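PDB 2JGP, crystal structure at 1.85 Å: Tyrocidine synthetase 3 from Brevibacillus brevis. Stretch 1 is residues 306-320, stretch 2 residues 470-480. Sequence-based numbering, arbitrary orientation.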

# COMPACT_ATOMS: atom_id res chain seq x y z
N CYS A 306 6.04 -9.41 17.73
CA CYS A 306 6.04 -8.74 19.03
C CYS A 306 5.54 -7.31 18.84
O CYS A 306 5.68 -6.73 17.76
CB CYS A 306 7.42 -8.77 19.67
SG CYS A 306 8.72 -8.05 18.66
N THR A 307 4.94 -6.77 19.89
CA THR A 307 4.38 -5.42 19.86
C THR A 307 4.73 -4.68 21.14
O THR A 307 4.73 -5.27 22.21
CB THR A 307 2.84 -5.47 19.69
OG1 THR A 307 2.51 -6.23 18.52
CG2 THR A 307 2.27 -4.06 19.56
N ILE A 308 5.02 -3.39 21.01
CA ILE A 308 5.32 -2.54 22.17
C ILE A 308 4.77 -1.14 21.94
O ILE A 308 4.79 -0.64 20.81
CB ILE A 308 6.85 -2.49 22.44
CG1 ILE A 308 7.14 -1.78 23.77
CG2 ILE A 308 7.59 -1.81 21.31
CD1 ILE A 308 8.52 -2.06 24.33
N GLY A 309 4.28 -0.52 23.01
CA GLY A 309 3.76 0.85 22.94
C GLY A 309 4.86 1.88 23.03
O GLY A 309 5.80 1.72 23.81
N ALA A 310 4.75 2.94 22.24
CA ALA A 310 5.74 4.03 22.24
C ALA A 310 5.53 5.01 23.39
O ALA A 310 6.43 5.76 23.75
CB ALA A 310 5.70 4.77 20.91
N GLY A 311 4.32 5.00 23.97
CA GLY A 311 3.95 5.96 25.00
C GLY A 311 3.36 7.22 24.39
O GLY A 311 3.69 7.59 23.26
N LYS A 312 2.49 7.88 25.14
CA LYS A 312 1.84 9.11 24.68
C LYS A 312 2.82 10.25 24.41
O LYS A 312 2.72 10.94 23.40
CB LYS A 312 0.81 9.59 25.71
CG LYS A 312 -0.41 8.72 25.78
CD LYS A 312 -1.41 9.23 26.79
CE LYS A 312 -2.56 8.25 26.95
NZ LYS A 312 -3.52 8.68 28.01
N ALA A 313 3.77 10.44 25.33
CA ALA A 313 4.69 11.57 25.27
C ALA A 313 5.55 11.52 24.01
O ALA A 313 5.69 12.52 23.30
CB ALA A 313 5.57 11.60 26.51
N LEU A 314 6.13 10.35 23.73
CA LEU A 314 6.97 10.18 22.54
C LEU A 314 6.18 10.30 21.24
O LEU A 314 6.65 10.90 20.27
CB LEU A 314 7.68 8.83 22.59
CG LEU A 314 8.66 8.53 21.45
CD1 LEU A 314 9.67 9.65 21.24
CD2 LEU A 314 9.36 7.21 21.74
N THR A 315 4.98 9.72 21.23
CA THR A 315 4.10 9.82 20.07
C THR A 315 3.83 11.28 19.72
O THR A 315 3.89 11.66 18.55
CB THR A 315 2.75 9.09 20.32
OG1 THR A 315 3.01 7.70 20.56
CG2 THR A 315 1.82 9.23 19.12
N GLU A 316 3.55 12.09 20.73
CA GLU A 316 3.30 13.51 20.53
C GLU A 316 4.55 14.24 20.03
O GLU A 316 4.46 15.09 19.15
CB GLU A 316 2.81 14.14 21.83
CG GLU A 316 2.25 15.54 21.65
CD GLU A 316 1.81 16.16 22.96
OE1 GLU A 316 0.64 16.61 23.03
OE2 GLU A 316 2.62 16.20 23.91
N GLY A 317 5.71 13.90 20.60
CA GLY A 317 6.97 14.50 20.17
C GLY A 317 7.29 14.20 18.72
O GLY A 317 7.78 15.07 18.00
N LEU A 318 7.03 12.96 18.29
CA LEU A 318 7.25 12.57 16.91
C LEU A 318 6.35 13.35 15.96
O LEU A 318 6.80 13.83 14.91
CB LEU A 318 7.05 11.05 16.74
CG LEU A 318 8.11 10.20 17.44
CD1 LEU A 318 7.70 8.73 17.50
CD2 LEU A 318 9.45 10.34 16.73
N HIS A 319 5.08 13.51 16.34
CA HIS A 319 4.15 14.35 15.57
C HIS A 319 4.67 15.78 15.44
O HIS A 319 4.65 16.35 14.35
CB HIS A 319 2.75 14.37 16.21
CG HIS A 319 1.89 13.21 15.81
ND1 HIS A 319 1.34 13.10 14.56
CD2 HIS A 319 1.49 12.11 16.50
CE1 HIS A 319 0.63 11.99 14.49
NE2 HIS A 319 0.71 11.37 15.65
N GLN A 320 5.14 16.35 16.55
CA GLN A 320 5.65 17.73 16.53
C GLN A 320 6.95 17.83 15.72
O GLN A 320 7.18 18.84 15.05
CB GLN A 320 5.86 18.25 17.95
CG GLN A 320 4.56 18.40 18.75
CD GLN A 320 3.76 19.65 18.40
OE1 GLN A 320 4.00 20.31 17.38
NE2 GLN A 320 2.81 19.99 19.26
N THR A 470 1.58 1.57 14.32
CA THR A 470 0.13 1.76 14.33
C THR A 470 -0.26 2.80 15.38
O THR A 470 0.04 2.65 16.56
CB THR A 470 -0.60 0.43 14.63
OG1 THR A 470 -0.21 -0.55 13.66
CG2 THR A 470 -2.11 0.62 14.58
N GLU A 471 -0.94 3.85 14.92
CA GLU A 471 -1.42 4.91 15.81
C GLU A 471 -2.74 4.47 16.43
O GLU A 471 -3.76 4.45 15.74
CB GLU A 471 -1.56 6.22 15.05
CG GLU A 471 -1.86 7.42 15.93
CD GLU A 471 -1.12 8.68 15.50
OE1 GLU A 471 -1.27 9.10 14.33
OE2 GLU A 471 -0.40 9.24 16.34
N GLU A 472 -2.72 4.13 17.72
CA GLU A 472 -3.83 3.41 18.36
C GLU A 472 -4.78 4.29 19.18
O GLU A 472 -5.67 3.75 19.85
CB GLU A 472 -3.29 2.28 19.25
CG GLU A 472 -2.95 1.00 18.48
CD GLU A 472 -4.18 0.21 18.05
OE1 GLU A 472 -5.32 0.66 18.30
OE2 GLU A 472 -4.00 -0.88 17.47
N ARG A 473 -4.61 5.61 19.12
CA ARG A 473 -5.47 6.61 19.78
C ARG A 473 -4.86 7.12 21.10
O ARG A 473 -4.80 8.33 21.32
CB ARG A 473 -6.93 6.14 19.97
CG ARG A 473 -7.30 5.56 21.35
CD ARG A 473 -8.56 4.71 21.30
NE ARG A 473 -8.81 4.04 22.58
CZ ARG A 473 -9.73 3.10 22.79
NH1 ARG A 473 -10.54 2.70 21.81
NH2 ARG A 473 -9.86 2.57 24.00
N GLU A 474 -4.39 6.20 21.95
CA GLU A 474 -3.73 6.58 23.20
C GLU A 474 -2.21 6.39 23.13
O GLU A 474 -1.51 6.67 24.10
CB GLU A 474 -4.34 5.86 24.41
CG GLU A 474 -4.04 4.37 24.56
CD GLU A 474 -4.88 3.50 23.65
OE1 GLU A 474 -5.76 2.77 24.16
OE2 GLU A 474 -4.67 3.56 22.42
N GLU A 475 -1.72 5.88 22.00
CA GLU A 475 -0.28 5.89 21.69
C GLU A 475 -0.02 5.25 20.33
O GLU A 475 -0.88 4.56 19.78
CB GLU A 475 0.54 5.15 22.75
CG GLU A 475 0.08 3.74 23.05
CD GLU A 475 1.00 2.99 23.99
OE1 GLU A 475 2.12 3.48 24.26
OE2 GLU A 475 0.61 1.91 24.47
N MET A 476 1.17 5.50 19.79
CA MET A 476 1.67 4.76 18.66
C MET A 476 2.25 3.45 19.19
O MET A 476 2.98 3.45 20.18
CB MET A 476 2.75 5.55 17.93
CG MET A 476 3.29 4.89 16.68
SD MET A 476 4.82 5.64 16.12
CE MET A 476 5.95 5.13 17.42
N THR A 477 1.91 2.34 18.54
CA THR A 477 2.49 1.04 18.87
C THR A 477 3.42 0.60 17.75
O THR A 477 3.19 0.93 16.58
CB THR A 477 1.42 -0.04 19.08
OG1 THR A 477 0.71 -0.25 17.86
CG2 THR A 477 0.45 0.37 20.18
N ILE A 478 4.46 -0.13 18.13
CA ILE A 478 5.47 -0.63 17.20
C ILE A 478 5.37 -2.15 17.15
O ILE A 478 5.54 -2.82 18.16
CB ILE A 478 6.88 -0.20 17.67
CG1 ILE A 478 7.03 1.32 17.57
CG2 ILE A 478 7.97 -0.86 16.83
CD1 ILE A 478 6.92 1.84 16.15
N GLY A 479 5.06 -2.68 15.96
CA GLY A 479 4.95 -4.12 15.75
C GLY A 479 6.06 -4.62 14.83
O GLY A 479 6.40 -3.96 13.85
N VAL A 480 6.62 -5.79 15.16
CA VAL A 480 7.61 -6.44 14.31
C VAL A 480 7.20 -7.88 14.08
O VAL A 480 7.05 -8.65 15.03
CB VAL A 480 9.03 -6.37 14.91
CG1 VAL A 480 10.04 -7.09 14.01
CG2 VAL A 480 9.44 -4.92 15.12

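Stretch 1 enters as a strand that runs antiparallel to strand 476-480. Cys 306 pairs with Val 480 through two backbone hydrogen bonds, Cys 306 N to Val 480 O (3.0 Å) and Val 480 N to Cys 306 O (2.9 Å). Cys 306 SG packs 4.1 Å from Val 480 CB, and both side chains are buried. Thr 307 lies on the other face, beside Gly 479, and is exposed, as suits a polar residue. Ile 308 repeats the pattern with Ile 478: Ile 308 N to Ile 478 O is 3.0 Å, Ile 478 N to Ile 308 O 2.7 Å. Gly 309 has no side chain; a CB would clash with Glu 475 OE2. Ala 310 N donates to Met 476 O (2.8 Å), and the small Ala 310 CB rests 3.5 Å from Met 476 CE. Gly 311, the helix N-cap, has backbone angles that call for glycine. Gly 311 N donates to Glu 475 OE1 (2.7 Å). Thr 315 points toward stretch 2. Thr 315 OG1 accepts from Met 476 N (3.0 Å) and donates to Gly 311 O (2.8 Å), so this buried hydroxyl is satisfied. Leu 318 CD1 meets Met 476 CE at 4.0 Å. His 319 NE2 makes a very short hydrogen bond to Glu 471 OE2 (2.5 Å), near the ring plane.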